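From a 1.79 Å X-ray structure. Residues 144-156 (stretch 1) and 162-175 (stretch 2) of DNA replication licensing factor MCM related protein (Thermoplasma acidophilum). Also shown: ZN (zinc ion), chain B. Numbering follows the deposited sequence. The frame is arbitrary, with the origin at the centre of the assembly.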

ATOM      1  N   ALA A 144       9.880  13.998   5.568  1.00 19.11           N
ATOM      2  CA  ALA A 144      11.092  14.478   6.220  1.00 24.28           C
ATOM      3  C   ALA A 144      10.745  15.491   7.307  1.00 23.38           C
ATOM      4  O   ALA A 144      10.061  16.475   7.044  1.00 17.94           O
ATOM      5  CB  ALA A 144      12.020  15.117   5.194  1.00 20.59           C
ATOM      6  N   PHE A 145      11.229  15.249   8.523  1.00 17.03           N
ATOM      7  CA  PHE A 145      11.014  16.168   9.636  1.00 20.82           C
ATOM      8  C   PHE A 145      12.343  16.680  10.179  1.00 26.55           C
ATOM      9  O   PHE A 145      13.235  15.895  10.496  1.00 25.78           O
ATOM     10  CB  PHE A 145      10.234  15.480  10.757  1.00 22.55           C
ATOM     11  CG  PHE A 145       8.786  15.244  10.436  1.00 22.66           C
ATOM     12  CD1 PHE A 145       7.843  16.232  10.663  1.00 25.42           C
ATOM     13  CD2 PHE A 145       8.366  14.033   9.913  1.00 21.98           C
ATOM     14  CE1 PHE A 145       6.510  16.017  10.371  1.00 22.70           C
ATOM     15  CE2 PHE A 145       7.034  13.814   9.621  1.00 25.36           C
ATOM     16  CZ  PHE A 145       6.107  14.809   9.849  1.00 19.46           C
ATOM     17  N   GLU A 146      12.470  17.998  10.295  1.00 22.18           N
ATOM     18  CA  GLU A 146      13.706  18.599  10.785  1.00 18.56           C
ATOM     19  C   GLU A 146      13.636  18.884  12.282  1.00 24.04           C
ATOM     20  O   GLU A 146      12.712  19.547  12.759  1.00 24.55           O
ATOM     21  CB  GLU A 146      14.016  19.887  10.019  1.00 26.27           C
ATOM     22  CG  GLU A 146      15.251  20.614  10.527  1.00 26.07           C
ATOM     23  CD  GLU A 146      15.586  21.846   9.710  1.00 38.67           C
ATOM     24  OE1 GLU A 146      14.907  22.093   8.690  1.00 34.93           O
ATOM     25  OE2 GLU A 146      16.531  22.570  10.088  1.00 46.52           O
ATOM     26  N   CYS A 147      14.622  18.373  13.014  1.00 24.69           N
ATOM     27  CA  CYS A 147      14.690  18.537  14.463  1.00 28.51           C
ATOM     28  C   CYS A 147      15.032  19.975  14.836  1.00 24.03           C
ATOM     29  O   CYS A 147      15.981  20.549  14.308  1.00 29.82           O
ATOM     30  CB  CYS A 147      15.745  17.591  15.045  1.00 26.67           C
ATOM     31  SG  CYS A 147      16.028  17.794  16.821  1.00 26.86           S
ATOM     32  N   SER A 148      14.261  20.552  15.751  1.00 27.47           N
ATOM     33  CA  SER A 148      14.487  21.932  16.168  1.00 34.97           C
ATOM     34  C   SER A 148      15.821  22.096  16.893  1.00 40.50           C
ATOM     35  O   SER A 148      16.345  23.206  16.997  1.00 41.18           O
ATOM     36  CB  SER A 148      13.341  22.421  17.059  1.00 42.17           C
ATOM     37  OG  SER A 148      13.169  21.585  18.190  1.00 36.00           O
ATOM     38  N   SER A 149      16.374  20.992  17.386  1.00 38.75           N
ATOM     39  CA  SER A 149      17.615  21.041  18.152  1.00 37.18           C
ATOM     40  C   SER A 149      18.853  20.839  17.277  1.00 42.94           C
ATOM     41  O   SER A 149      19.683  21.740  17.156  1.00 45.09           O
ATOM     42  CB  SER A 149      17.590  19.997  19.271  1.00 42.96           C
ATOM     43  OG  SER A 149      18.758  20.088  20.070  1.00 40.42           O
ATOM     44  N   CYS A 150      18.976  19.662  16.671  1.00 37.93           N
ATOM     45  CA  CYS A 150      20.159  19.331  15.878  1.00 37.99           C
ATOM     46  C   CYS A 150      19.947  19.592  14.388  1.00 35.21           C
ATOM     47  O   CYS A 150      20.888  19.504  13.597  1.00 33.99           O
ATOM     48  CB  CYS A 150      20.551  17.865  16.091  1.00 37.82           C
ATOM     49  SG  CYS A 150      19.392  16.669  15.381  1.00 31.04           S
ATOM     50  N   HIS A 151      18.711  19.902  14.010  1.00 38.71           N
ATOM     51  CA  HIS A 151      18.372  20.188  12.617  1.00 35.64           C
ATOM     52  C   HIS A 151      18.604  18.989  11.699  1.00 32.34           C
ATOM     53  O   HIS A 151      18.666  19.133  10.478  1.00 38.26           O
ATOM     54  CB  HIS A 151      19.148  21.409  12.120  1.00 42.70           C
ATOM     55  CG  HIS A 151      18.815  22.667  12.858  1.00 43.79           C
ATOM     56  ND1 HIS A 151      17.556  23.230  12.833  1.00 43.25           N
ATOM     57  CD2 HIS A 151      19.566  23.468  13.648  1.00 50.37           C
ATOM     58  CE1 HIS A 151      17.548  24.322  13.572  1.00 54.69           C
ATOM     59  NE2 HIS A 151      18.758  24.492  14.079  1.00 57.98           N
ATOM     60  N   GLY A 152      18.721  17.804  12.289  1.00 27.28           N
ATOM     61  CA  GLY A 152      18.822  16.581  11.516  1.00 26.93           C
ATOM     62  C   GLY A 152      17.455  16.165  11.011  1.00 24.45           C
ATOM     63  O   GLY A 152      16.437  16.689  11.467  1.00 24.21           O
ATOM     64  N   LEU A 153      17.428  15.219  10.080  1.00 31.96           N
ATOM     65  CA  LEU A 153      16.176  14.788   9.468  1.00 27.32           C
ATOM     66  C   LEU A 153      15.731  13.414   9.946  1.00 25.11           C
ATOM     67  O   LEU A 153      16.471  12.437   9.851  1.00 27.13           O
ATOM     68  CB  LEU A 153      16.310  14.770   7.947  1.00 31.12           C
ATOM     69  CG  LEU A 153      16.565  16.123   7.287  1.00 29.45           C
ATOM     70  CD1 LEU A 153      16.814  15.936   5.803  1.00 35.06           C
ATOM     71  CD2 LEU A 153      15.394  17.066   7.525  1.00 28.75           C
ATOM     72  N   THR A 154      14.507  13.355  10.457  1.00 21.55           N
ATOM     73  CA  THR A 154      13.860  12.099  10.800  1.00 21.16           C
ATOM     74  C   THR A 154      12.751  11.844   9.792  1.00 24.48           C
ATOM     75  O   THR A 154      11.859  12.676   9.620  1.00 24.50           O
ATOM     76  CB  THR A 154      13.242  12.157  12.206  1.00 27.06           C
ATOM     77  OG1 THR A 154      14.279  12.316  13.181  1.00 25.67           O
ATOM     78  CG2 THR A 154      12.451  10.887  12.514  1.00 23.46           C
ATOM     79  N   TYR A 155      12.804  10.702   9.120  1.00 21.38           N
ATOM     80  CA  TYR A 155      11.781  10.360   8.144  1.00 20.40           C
ATOM     81  C   TYR A 155      10.714   9.473   8.771  1.00 26.19           C
ATOM     82  O   TYR A 155      11.024   8.541   9.510  1.00 22.17           O
ATOM     83  CB  TYR A 155      12.407   9.675   6.927  1.00 20.07           C
ATOM     84  CG  TYR A 155      13.023  10.642   5.938  1.00 19.99           C
ATOM     85  CD1 TYR A 155      14.321  11.106   6.107  1.00 24.41           C
ATOM     86  CD2 TYR A 155      12.303  11.095   4.841  1.00 19.28           C
ATOM     87  CE1 TYR A 155      14.885  11.994   5.210  1.00 24.14           C
ATOM     88  CE2 TYR A 155      12.860  11.982   3.936  1.00 21.79           C
ATOM     89  CZ  TYR A 155      14.152  12.427   4.126  1.00 24.23           C
ATOM     90  OH  TYR A 155      14.709  13.310   3.228  1.00 22.84           O
ATOM     91  N   VAL A 156       9.454   9.780   8.484  1.00 22.02           N
ATOM     92  CA  VAL A 156       8.337   8.994   8.994  1.00 19.96           C
ATOM     93  C   VAL A 156       7.410   8.609   7.850  1.00 27.87           C
ATOM     94  O   VAL A 156       6.908   9.473   7.133  1.00 22.57           O
ATOM     95  CB  VAL A 156       7.527   9.775  10.040  1.00 21.93           C
ATOM     96  CG1 VAL A 156       6.398   8.907  10.594  1.00 26.57           C
ATOM     97  CG2 VAL A 156       8.429  10.262  11.161  1.00 28.42           C
ATOM     98  N   ARG A 162      -4.235  11.901   8.095  1.00 34.22           N
ATOM     99  CA  ARG A 162      -3.635  12.900   8.971  1.00 31.03           C
ATOM    100  C   ARG A 162      -2.131  12.664   9.073  1.00 22.64           C
ATOM    101  O   ARG A 162      -1.676  11.525   9.108  1.00 26.78           O
ATOM    102  CB  ARG A 162      -4.268  12.847  10.363  1.00 40.38           C
ATOM    103  CG  ARG A 162      -3.968  11.571  11.134  1.00 47.55           C
ATOM    104  CD  ARG A 162      -4.436  11.666  12.575  1.00 57.45           C
ATOM    105  NE  ARG A 162      -5.892  11.652  12.696  1.00 63.28           N
ATOM    106  CZ  ARG A 162      -6.546  11.794  13.844  1.00 59.38           C
ATOM    107  NH1 ARG A 162      -5.876  11.972  14.977  1.00 61.55           N
ATOM    108  NH2 ARG A 162      -7.871  11.766  13.863  1.00 57.64           N
ATOM    109  N   LEU A 163      -1.369  13.752   9.122  1.00 31.92           N
ATOM    110  CA  LEU A 163       0.087  13.674   9.182  1.00 26.88           C
ATOM    111  C   LEU A 163       0.570  12.982  10.453  1.00 32.85           C
ATOM    112  O   LEU A 163       0.166  13.342  11.557  1.00 34.84           O
ATOM    113  CB  LEU A 163       0.684  15.081   9.115  1.00 29.72           C
ATOM    114  CG  LEU A 163       2.211  15.167   9.137  1.00 34.03           C
ATOM    115  CD1 LEU A 163       2.797  14.665   7.826  1.00 31.52           C
ATOM    116  CD2 LEU A 163       2.660  16.589   9.421  1.00 36.77           C
ATOM    117  N   SER A 164       1.436  11.986  10.290  1.00 28.50           N
ATOM    118  CA  SER A 164       2.079  11.327  11.421  1.00 28.02           C
ATOM    119  C   SER A 164       3.429  11.980  11.694  1.00 30.22           C
ATOM    120  O   SER A 164       4.321  11.946  10.848  1.00 27.28           O
ATOM    121  CB  SER A 164       2.277   9.837  11.136  1.00 30.46           C
ATOM    122  OG  SER A 164       1.047   9.205  10.837  1.00 44.55           O
ATOM    123  N   GLU A 165       3.573  12.581  12.872  1.00 31.53           N
ATOM    124  CA  GLU A 165       4.814  13.252  13.238  1.00 29.46           C
ATOM    125  C   GLU A 165       5.684  12.338  14.096  1.00 36.77           C
ATOM    126  O   GLU A 165       5.179  11.412  14.728  1.00 30.07           O
ATOM    127  CB  GLU A 165       4.521  14.544  14.004  1.00 32.42           C
ATOM    128  CG  GLU A 165       4.958  15.807  13.278  1.00 44.00           C
ATOM    129  CD  GLU A 165       5.365  16.924  14.224  1.00 53.75           C
ATOM    130  OE1 GLU A 165       5.205  16.762  15.452  1.00 55.74           O
ATOM    131  OE2 GLU A 165       5.855  17.965  13.736  1.00 53.85           O
ATOM    132  N   PRO A 166       7.002  12.587  14.111  1.00 26.79           N
ATOM    133  CA  PRO A 166       7.879  11.816  14.997  1.00 31.59           C
ATOM    134  C   PRO A 166       7.828  12.323  16.433  1.00 31.25           C
ATOM    135  O   PRO A 166       7.490  13.482  16.670  1.00 36.04           O
ATOM    136  CB  PRO A 166       9.269  12.046  14.399  1.00 26.77           C
ATOM    137  CG  PRO A 166       9.174  13.358  13.705  1.00 26.48           C
ATOM    138  CD  PRO A 166       7.757  13.491  13.225  1.00 28.39           C
ATOM    139  N   GLN A 167       8.164  11.454  17.379  1.00 31.99           N
ATOM    140  CA  GLN A 167       8.213  11.835  18.783  1.00 36.99           C
ATOM    141  C   GLN A 167       9.658  12.073  19.209  1.00 33.45           C
ATOM    142  O   GLN A 167       9.949  12.999  19.966  1.00 38.18           O
ATOM    143  CB  GLN A 167       7.597  10.739  19.650  1.00 41.94           C
ATOM    144  CG  GLN A 167       7.087  11.234  20.991  1.00 50.37           C
ATOM    145  CD  GLN A 167       5.780  11.996  20.875  1.00 58.24           C
ATOM    146  OE1 GLN A 167       5.672  13.138  21.322  1.00 59.91           O
ATOM    147  NE2 GLN A 167       4.776  11.360  20.279  1.00 54.30           N
ATOM    148  N   VAL A 168      10.555  11.229  18.711  1.00 29.82           N
ATOM    149  CA  VAL A 168      11.971  11.303  19.056  1.00 25.30           C
ATOM    150  C   VAL A 168      12.823  11.491  17.803  1.00 25.78           C
ATOM    151  O   VAL A 168      12.519  10.935  16.746  1.00 22.62           O
ATOM    152  CB  VAL A 168      12.428  10.025  19.793  1.00 28.22           C
ATOM    153  CG1 VAL A 168      12.081   8.787  18.983  1.00 36.26           C
ATOM    154  CG2 VAL A 168      13.922  10.074  20.087  1.00 35.45           C
ATOM    155  N   CYS A 169      13.889  12.275  17.928  1.00 25.82           N
ATOM    156  CA  CYS A 169      14.788  12.544  16.811  1.00 24.26           C
ATOM    157  C   CYS A 169      15.709  11.351  16.553  1.00 24.79           C
ATOM    158  O   CYS A 169      16.318  10.819  17.480  1.00 31.66           O
ATOM    159  CB  CYS A 169      15.619  13.801  17.095  1.00 22.43           C
ATOM    160  SG  CYS A 169      16.845  14.215  15.822  1.00 25.61           S
ATOM    161  N   ASP A 170      15.805  10.934  15.294  1.00 26.05           N
ATOM    162  CA  ASP A 170      16.654   9.804  14.921  1.00 32.54           C
ATOM    163  C   ASP A 170      18.138  10.144  14.990  1.00 36.41           C
ATOM    164  O   ASP A 170      18.982   9.247  14.959  1.00 34.43           O
ATOM    165  CB  ASP A 170      16.323   9.320  13.505  1.00 31.46           C
ATOM    166  CG  ASP A 170      15.097   8.429  13.461  1.00 36.91           C
ATOM    167  OD1 ASP A 170      14.639   7.979  14.533  1.00 43.75           O
ATOM    168  OD2 ASP A 170      14.596   8.171  12.347  1.00 45.59           O
ATOM    169  N   HIS A 171      18.460  11.431  15.079  1.00 32.63           N
ATOM    170  CA  HIS A 171      19.854  11.860  15.024  1.00 39.75           C
ATOM    171  C   HIS A 171      20.434  12.248  16.384  1.00 34.84           C
ATOM    172  O   HIS A 171      21.603  11.976  16.654  1.00 41.76           O
ATOM    173  CB  HIS A 171      20.015  13.017  14.034  1.00 33.52           C
ATOM    174  CG  HIS A 171      19.850  12.609  12.603  1.00 40.24           C
ATOM    175  ND1 HIS A 171      20.876  12.058  11.865  1.00 46.97           N
ATOM    176  CD2 HIS A 171      18.780  12.665  11.777  1.00 39.13           C
ATOM    177  CE1 HIS A 171      20.444  11.795  10.644  1.00 53.91           C
ATOM    178  NE2 HIS A 171      19.175  12.153  10.564  1.00 46.63           N
ATOM    179  N   CYS A 172      19.632  12.881  17.237  1.00 32.79           N
ATOM    180  CA  CYS A 172      20.131  13.336  18.536  1.00 26.40           C
ATOM    181  C   CYS A 172      19.436  12.669  19.727  1.00 27.66           C
ATOM    182  O   CYS A 172      19.895  12.789  20.860  1.00 31.31           O
ATOM    183  CB  CYS A 172      20.027  14.861  18.647  1.00 32.56           C
ATOM    184  SG  CYS A 172      18.369  15.499  18.960  1.00 29.90           S
ATOM    185  N   GLY A 173      18.331  11.976  19.476  1.00 29.66           N
ATOM    186  CA  GLY A 173      17.688  11.186  20.511  1.00 34.45           C
ATOM    187  C   GLY A 173      16.783  11.950  21.463  1.00 34.07           C
ATOM    188  O   GLY A 173      16.170  11.351  22.348  1.00 37.53           O
ATOM    189  N   LEU A 174      16.694  13.265  21.299  1.00 28.33           N
ATOM    190  CA  LEU A 174      15.781  14.062  22.110  1.00 34.71           C
ATOM    191  C   LEU A 174      14.348  13.818  21.648  1.00 36.40           C
ATOM    192  O   LEU A 174      14.123  13.350  20.532  1.00 30.69           O
ATOM    193  CB  LEU A 174      16.128  15.548  22.012  1.00 34.87           C
ATOM    194  CG  LEU A 174      17.527  15.935  22.496  1.00 36.78           C
ATOM    195  CD1 LEU A 174      17.773  17.418  22.286  1.00 31.31           C
ATOM    196  CD2 LEU A 174      17.722  15.564  23.960  1.00 32.39           C
ATOM    197  N   SER A 175      13.381  14.129  22.506  1.00 34.88           N
ATOM    198  CA  SER A 175      11.976  13.906  22.179  1.00 42.13           C
ATOM    199  C   SER A 175      11.128  15.134  22.491  1.00 43.45           C
ATOM    200  O   SER A 175      11.550  16.028  23.227  1.00 39.47           O
ATOM    201  CB  SER A 175      11.434  12.703  22.950  1.00 43.30           C
ATOM    202  OG  SER A 175      11.255  13.021  24.317  1.00 49.34           O
TER
HETATM  203 ZN    ZN B 301      17.701  16.158  16.832  1.00 29.20          ZN
HETATM  204  O   HOH W   1      15.201   9.066   9.795  1.00 43.28           O

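The apolar centre of the contact is the ring of Phe 145 against Pro 166. Pro 166 CD sits over one face of the ring, 3.5 Å from the centroid of the Phe 145 ring and 15° off its normal. This is a CH-pi contact: the CD carbon of proline is next to nitrogen, so its hydrogens are slightly polarised and suit an aromatic face. The closest atoms of the pair are Phe 145 CD2 and Pro 166 CD, 3.4 Å apart. Leu 163 reaches the same ring at its edge, with Leu 163 CD1 3.9 Å from Phe 145 CZ. The CA-to-CB bond of Glu 165 points away from stretch 1, yet its aliphatic part still touches the ring, with Glu 165 CG 3.3 Å from Phe 145 CE1.

Pro 166 also meets the second strand. Val 156 CG2 lies 3.8 Å from Pro 166 CB, and Thr 154 CG2 lies 3.9 Å from the same Pro 166 CB. The CA-to-CB bonds of Phe 145, Thr 154 and Val 156 point toward stretch 2, so one side of the hairpin offers them together. Those of Leu 153 and Tyr 155, which alternate with Thr 154 and Val 156, point away.

Stretch 1 forms this surface as two paired strands, 144-147 and 153-156. Phe 145 N donates to Thr 154 O at 2.9 Å, and Thr 154 N donates to Phe 145 O at 2.8 Å. Stretch 2 has no regular helix or strand. The backbones run antiparallel, with Thr 154 CA 5.5 Å from Asp 170 CA and Val 156 CA 6.6 Å from Pro 166 CA. No backbone-to-backbone hydrogen bond joins the two stretches; side chains and the metal hold them together.

The zinc ion ties the two stretches together directly. Cys 147 SG, Cys 150 SG and Cys 172 SG each bind ZN at 2.3 Å, and Cys 169 SG binds ZN at 2.4 Å. Each stretch thus supplies two thiolate ligands. Backbone amides support the sulfurs and help offset their negative charge. Ser 149 N donates to Cys 147 SG at 3.3 Å, and His 171 N donates to Cys 169 SG at 3.3 Å. Gly 152 N donates to Cys 150 SG at 3.4 Å.

Gly 152 leaves room for His 171. An ideal CB on Gly 152 would lie 2.9 Å from His 171 CG, a clash. The imidazole instead runs past the glycine, and His 171 NE2 donates to Leu 153 O at 2.8 Å. This bond is weak, with an N-H...acceptor angle of 121°, although the oxygen lies near the ring plane.

A better aligned bond lies nearby. Asp 170 N donates to Thr 154 OG1 at 3.0 Å, with an angle of 179°. Thr 154 therefore serves both parts of the contact, its methyl near Pro 166 and its hydroxyl on the backbone of Asp 170.

At the polar edge, one water bridges the stretches. It accepts from Tyr 155 N, 3.0 Å from the water O, and donates to Asp 170 OD2, 2.8 Å from the water O. The water spans a gap of 4.5 Å between Tyr 155 N and Asp 170 OD2.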